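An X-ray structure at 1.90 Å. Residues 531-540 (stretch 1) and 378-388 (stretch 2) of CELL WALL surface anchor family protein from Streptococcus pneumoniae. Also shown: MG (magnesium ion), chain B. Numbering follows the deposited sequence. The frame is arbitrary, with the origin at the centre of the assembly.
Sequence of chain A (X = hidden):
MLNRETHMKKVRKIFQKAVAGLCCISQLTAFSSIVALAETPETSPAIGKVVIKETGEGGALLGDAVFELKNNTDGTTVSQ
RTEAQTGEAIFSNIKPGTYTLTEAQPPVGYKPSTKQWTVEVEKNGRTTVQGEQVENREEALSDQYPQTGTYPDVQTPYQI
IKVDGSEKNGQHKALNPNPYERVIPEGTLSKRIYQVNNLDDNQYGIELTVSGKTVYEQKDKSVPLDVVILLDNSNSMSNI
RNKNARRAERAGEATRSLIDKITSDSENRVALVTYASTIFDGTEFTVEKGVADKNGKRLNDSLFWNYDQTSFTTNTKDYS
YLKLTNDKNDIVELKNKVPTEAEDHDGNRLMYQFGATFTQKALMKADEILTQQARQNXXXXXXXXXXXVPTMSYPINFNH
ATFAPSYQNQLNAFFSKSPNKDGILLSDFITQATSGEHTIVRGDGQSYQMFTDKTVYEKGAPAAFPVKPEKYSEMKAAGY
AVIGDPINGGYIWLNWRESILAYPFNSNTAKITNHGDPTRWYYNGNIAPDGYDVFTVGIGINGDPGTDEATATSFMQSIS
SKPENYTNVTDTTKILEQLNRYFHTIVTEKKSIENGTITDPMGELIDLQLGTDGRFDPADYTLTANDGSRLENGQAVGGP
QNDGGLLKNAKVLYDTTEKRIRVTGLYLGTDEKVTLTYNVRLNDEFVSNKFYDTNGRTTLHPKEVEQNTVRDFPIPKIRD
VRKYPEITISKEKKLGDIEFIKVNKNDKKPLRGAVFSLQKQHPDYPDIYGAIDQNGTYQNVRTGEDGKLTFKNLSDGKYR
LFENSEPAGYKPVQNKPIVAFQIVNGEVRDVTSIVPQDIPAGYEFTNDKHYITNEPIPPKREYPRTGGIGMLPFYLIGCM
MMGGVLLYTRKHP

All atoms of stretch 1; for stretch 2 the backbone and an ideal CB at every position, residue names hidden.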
# COMPACT_ATOMS: atom_id res chain seq x y z
N GLY A 531 -24.71 38.93 11.27
CA GLY A 531 -23.97 38.88 9.99
C GLY A 531 -23.53 37.44 9.74
O GLY A 531 -22.72 37.22 8.85
N TYR A 532 -24.01 36.48 10.51
CA TYR A 532 -23.74 35.06 10.29
C TYR A 532 -24.30 34.58 8.96
O TYR A 532 -25.35 35.09 8.52
CB TYR A 532 -24.28 34.18 11.38
CG TYR A 532 -23.93 34.45 12.82
CD1 TYR A 532 -22.71 35.02 13.19
CD2 TYR A 532 -24.87 34.16 13.82
CE1 TYR A 532 -22.41 35.27 14.56
CE2 TYR A 532 -24.60 34.40 15.14
CZ TYR A 532 -23.36 34.91 15.51
OH TYR A 532 -23.07 35.15 16.84
N ASP A 533 -23.62 33.64 8.32
CA ASP A 533 -24.32 32.81 7.32
C ASP A 533 -25.09 31.71 8.10
O ASP A 533 -24.53 30.88 8.80
CB ASP A 533 -23.36 32.16 6.31
CG ASP A 533 -22.62 33.20 5.50
OD1 ASP A 533 -23.22 33.67 4.52
OD2 ASP A 533 -21.45 33.55 5.84
N VAL A 534 -26.39 31.62 7.88
CA VAL A 534 -27.20 30.60 8.58
C VAL A 534 -27.96 29.87 7.47
O VAL A 534 -28.80 30.51 6.78
CB VAL A 534 -28.22 31.26 9.53
CG1 VAL A 534 -28.98 30.17 10.30
CG2 VAL A 534 -27.47 32.19 10.52
N PHE A 535 -27.68 28.58 7.37
CA PHE A 535 -28.28 27.64 6.39
C PHE A 535 -29.15 26.61 7.15
O PHE A 535 -28.72 26.11 8.18
CB PHE A 535 -27.15 26.85 5.73
CG PHE A 535 -26.19 27.71 4.97
CD1 PHE A 535 -26.61 28.35 3.80
CD2 PHE A 535 -24.88 27.87 5.41
CE1 PHE A 535 -25.73 29.16 3.03
CE2 PHE A 535 -23.97 28.69 4.62
CZ PHE A 535 -24.41 29.36 3.47
N THR A 536 -30.34 26.33 6.65
CA THR A 536 -31.27 25.41 7.28
C THR A 536 -31.64 24.36 6.23
O THR A 536 -32.12 24.65 5.10
CB THR A 536 -32.54 26.17 7.76
OG1 THR A 536 -32.10 27.26 8.60
CG2 THR A 536 -33.45 25.26 8.63
N VAL A 537 -31.36 23.12 6.59
CA VAL A 537 -31.79 21.97 5.77
C VAL A 537 -32.90 21.29 6.58
O VAL A 537 -32.60 20.74 7.66
CB VAL A 537 -30.59 21.04 5.47
CG1 VAL A 537 -30.99 19.75 4.76
CG2 VAL A 537 -29.56 21.76 4.56
N GLY A 538 -34.14 21.41 6.10
CA GLY A 538 -35.29 20.70 6.67
C GLY A 538 -35.43 19.29 6.09
O GLY A 538 -35.10 19.00 4.92
N ILE A 539 -35.90 18.38 6.94
CA ILE A 539 -36.12 17.00 6.51
C ILE A 539 -37.64 16.72 6.57
O ILE A 539 -38.18 16.45 7.64
CB ILE A 539 -35.38 16.00 7.38
CG1 ILE A 539 -33.86 16.22 7.27
CG2 ILE A 539 -35.68 14.58 6.87
CD1 ILE A 539 -33.18 15.74 8.54
N GLY A 540 -38.30 16.71 5.41
CA GLY A 540 -39.70 16.31 5.36
C GLY A 540 -40.57 17.28 6.14
O GLY A 540 -41.62 16.88 6.65
N UNK A 378 -13.02 35.95 10.90
CA UNK A 378 -13.50 34.65 10.46
C UNK A 378 -14.90 34.87 9.90
O UNK A 378 -15.60 35.85 10.29
CB UNK A 378 -13.50 33.63 11.60
N UNK A 379 -15.28 33.96 9.00
CA UNK A 379 -16.62 33.96 8.50
C UNK A 379 -17.41 33.02 9.41
O UNK A 379 -17.03 31.86 9.56
CB UNK A 379 -16.68 33.54 7.03
N UNK A 380 -18.49 33.50 10.02
CA UNK A 380 -19.19 32.71 11.07
C UNK A 380 -20.43 32.09 10.45
O UNK A 380 -21.21 32.78 9.81
CB UNK A 380 -19.57 33.58 12.27
N UNK A 381 -20.58 30.76 10.58
CA UNK A 381 -21.59 30.01 9.85
C UNK A 381 -22.35 29.10 10.82
O UNK A 381 -21.74 28.52 11.70
CB UNK A 381 -20.95 29.19 8.72
N UNK A 382 -23.66 28.97 10.62
CA UNK A 382 -24.46 27.90 11.22
C UNK A 382 -25.09 27.09 10.10
O UNK A 382 -25.68 27.68 9.16
CB UNK A 382 -25.53 28.46 12.16
N UNK A 383 -24.87 25.77 10.20
CA UNK A 383 -25.67 24.78 9.44
C UNK A 383 -26.69 24.13 10.42
O UNK A 383 -26.32 23.50 11.40
CB UNK A 383 -24.77 23.72 8.80
N UNK A 384 -27.97 24.28 10.15
CA UNK A 384 -28.97 23.76 11.03
C UNK A 384 -29.76 22.68 10.26
O UNK A 384 -30.39 22.95 9.20
CB UNK A 384 -29.88 24.88 11.55
N UNK A 385 -29.74 21.48 10.80
CA UNK A 385 -30.45 20.38 10.19
C UNK A 385 -31.64 20.09 11.13
O UNK A 385 -31.46 19.78 12.33
CB UNK A 385 -29.55 19.16 9.99
N UNK A 386 -32.85 20.15 10.59
CA UNK A 386 -33.98 19.86 11.47
C UNK A 386 -35.09 19.11 10.71
O UNK A 386 -35.17 19.23 9.47
CB UNK A 386 -34.53 21.16 12.07
N UNK A 387 -35.95 18.39 11.45
CA UNK A 387 -37.11 17.77 10.77
C UNK A 387 -38.43 18.29 11.35
O UNK A 387 -39.46 17.64 11.23
CB UNK A 387 -37.05 16.25 10.90
N UNK A 388 -38.43 19.44 12.00
CA UNK A 388 -39.71 19.95 12.50
C UNK A 388 -39.73 21.36 13.05
O UNK A 388 -38.71 21.91 13.48
CB UNK A 388 -40.21 19.01 13.60
MG MG B . -38.75 16.38 14.94

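Stretch 2 runs parallel to stretch 1, and its even-numbered backbone groups from 380 to 386 carry the ladder: the N of Phe 535, for example, donates to the O of 382 (2.8 Å), and the N of 384 donates to the O of Phe 535 (2.8 Å).

At 378 nothing of stretch 1 is within reach and almost any residue would fit; it is Ser 378. At 379 CB points sideways, 4.9 Å from OD2 of Asp 533, and a side chain long enough to bring a donor to that carboxylate would suit, whether Gln, Lys or Arg. The residue is Gln 379, whose NE2 donates to OD2 of Asp 533 (2.8 Å).

The ideal CB of 380 lies 3.6 Å from CD1 of Tyr 532, which favours an aliphatic stem, with freedom beyond it. Lys 380 lays its CB beside that ring and turns its end away, where NZ bonds to O of Ser 378 (3.0 Å).

Position 381 points to the face bearing Asp 533 and Phe 535; a compact apolar residue suits the edge of the phenyl ring. Val 381 brings CG1 to 3.8 Å from CE2 of Phe 535. On the other face, 382 meets Val 534 and the Tyr 532 ring, asking for a larger aliphatic such as Ile, Leu or Met. Ile 382 reaches both with CD1, 3.9 Å from CD2 of Tyr 532 and 4.1 Å from CG2 of Val 534.

Position 383 returns to the Phe 535 side, where an aromatic or a large aliphatic could pack. In Phe 383, CE1 is 3.6 Å from CD2 of Phe 535, which lies over one face of the Phe 383 ring; the planes are near parallel but slid apart, with little overlap.

Opposite Thr 536, 384 could be polar or apolar. His 384 shares water 1 with it, ND1 and OG1 of Thr 536 lying 2.8 and 2.7 Å from the water O. Position 385 shares its face with Val 537, and a branched aliphatic fits: CG2 of Ile 385 lies 3.7 Å from CD1 of Ile 539.

Beside Gly 538, 386 has room for Val, Ile or Thr. Thr 386 sets CG2 4.0 Å from CG2 of Thr 536, while its OG1 accepts from the backbone N of 388 (3.2 Å).

At 387 the nearby magnesium calls for a carboxylate; Asp 387 binds it through OD1 (2.2 Å). At 388 a CB would sit 3.3 Å from MG, favouring the deposited Gly 388.

Stretch 2, residues 378-388: SQKVIFHITDG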
# COMPACT_ATOMS: atom_id res chain seq x y z
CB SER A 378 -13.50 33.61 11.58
OG SER A 378 -14.53 33.82 12.54
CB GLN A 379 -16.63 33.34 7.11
CG GLN A 379 -18.02 33.49 6.44
CD GLN A 379 -17.97 33.29 4.89
OE1 GLN A 379 -16.89 33.04 4.31
NE2 GLN A 379 -19.15 33.37 4.23
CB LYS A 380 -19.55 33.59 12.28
CG LYS A 380 -18.26 34.06 12.98
CD LYS A 380 -18.25 35.52 13.35
CE LYS A 380 -16.96 36.02 13.97
NZ LYS A 380 -15.94 36.72 13.11
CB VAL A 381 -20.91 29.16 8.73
CG1 VAL A 381 -21.94 28.39 7.81
CG2 VAL A 381 -19.99 30.09 7.85
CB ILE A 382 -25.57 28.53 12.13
CG1 ILE A 382 -24.90 29.40 13.23
CG2 ILE A 382 -26.60 27.52 12.63
CD1 ILE A 382 -25.91 30.39 13.86
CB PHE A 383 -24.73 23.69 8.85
CG PHE A 383 -23.90 24.15 7.70
CD1 PHE A 383 -24.40 24.09 6.41
CD2 PHE A 383 -22.59 24.61 7.91
CE1 PHE A 383 -23.59 24.50 5.33
CE2 PHE A 383 -21.80 25.01 6.86
CZ PHE A 383 -22.29 24.96 5.56
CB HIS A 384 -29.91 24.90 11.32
CG HIS A 384 -31.01 24.53 12.29
ND1 HIS A 384 -31.99 25.43 12.64
CD2 HIS A 384 -31.22 23.43 13.04
CE1 HIS A 384 -32.81 24.85 13.51
NE2 HIS A 384 -32.37 23.64 13.77
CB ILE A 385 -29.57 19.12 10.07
CG1 ILE A 385 -28.43 19.39 9.08
CG2 ILE A 385 -30.38 17.84 9.68
CD1 ILE A 385 -27.17 18.56 9.43
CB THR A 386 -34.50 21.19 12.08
OG1 THR A 386 -35.75 20.98 12.74
CG2 THR A 386 -34.64 22.28 11.05
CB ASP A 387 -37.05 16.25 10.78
CG ASP A 387 -37.50 15.68 12.11
OD1 ASP A 387 -37.52 16.40 13.13
OD2 ASP A 387 -37.75 14.47 12.18
O HOH W 1 -31.78 27.81 11.20
O HOH W 2 -40.59 16.32 9.14
O HOH W 3 -40.36 16.63 13.62
O HOH W 4 -40.15 16.20 16.39
O HOH W 5 -38.20 18.37 15.23
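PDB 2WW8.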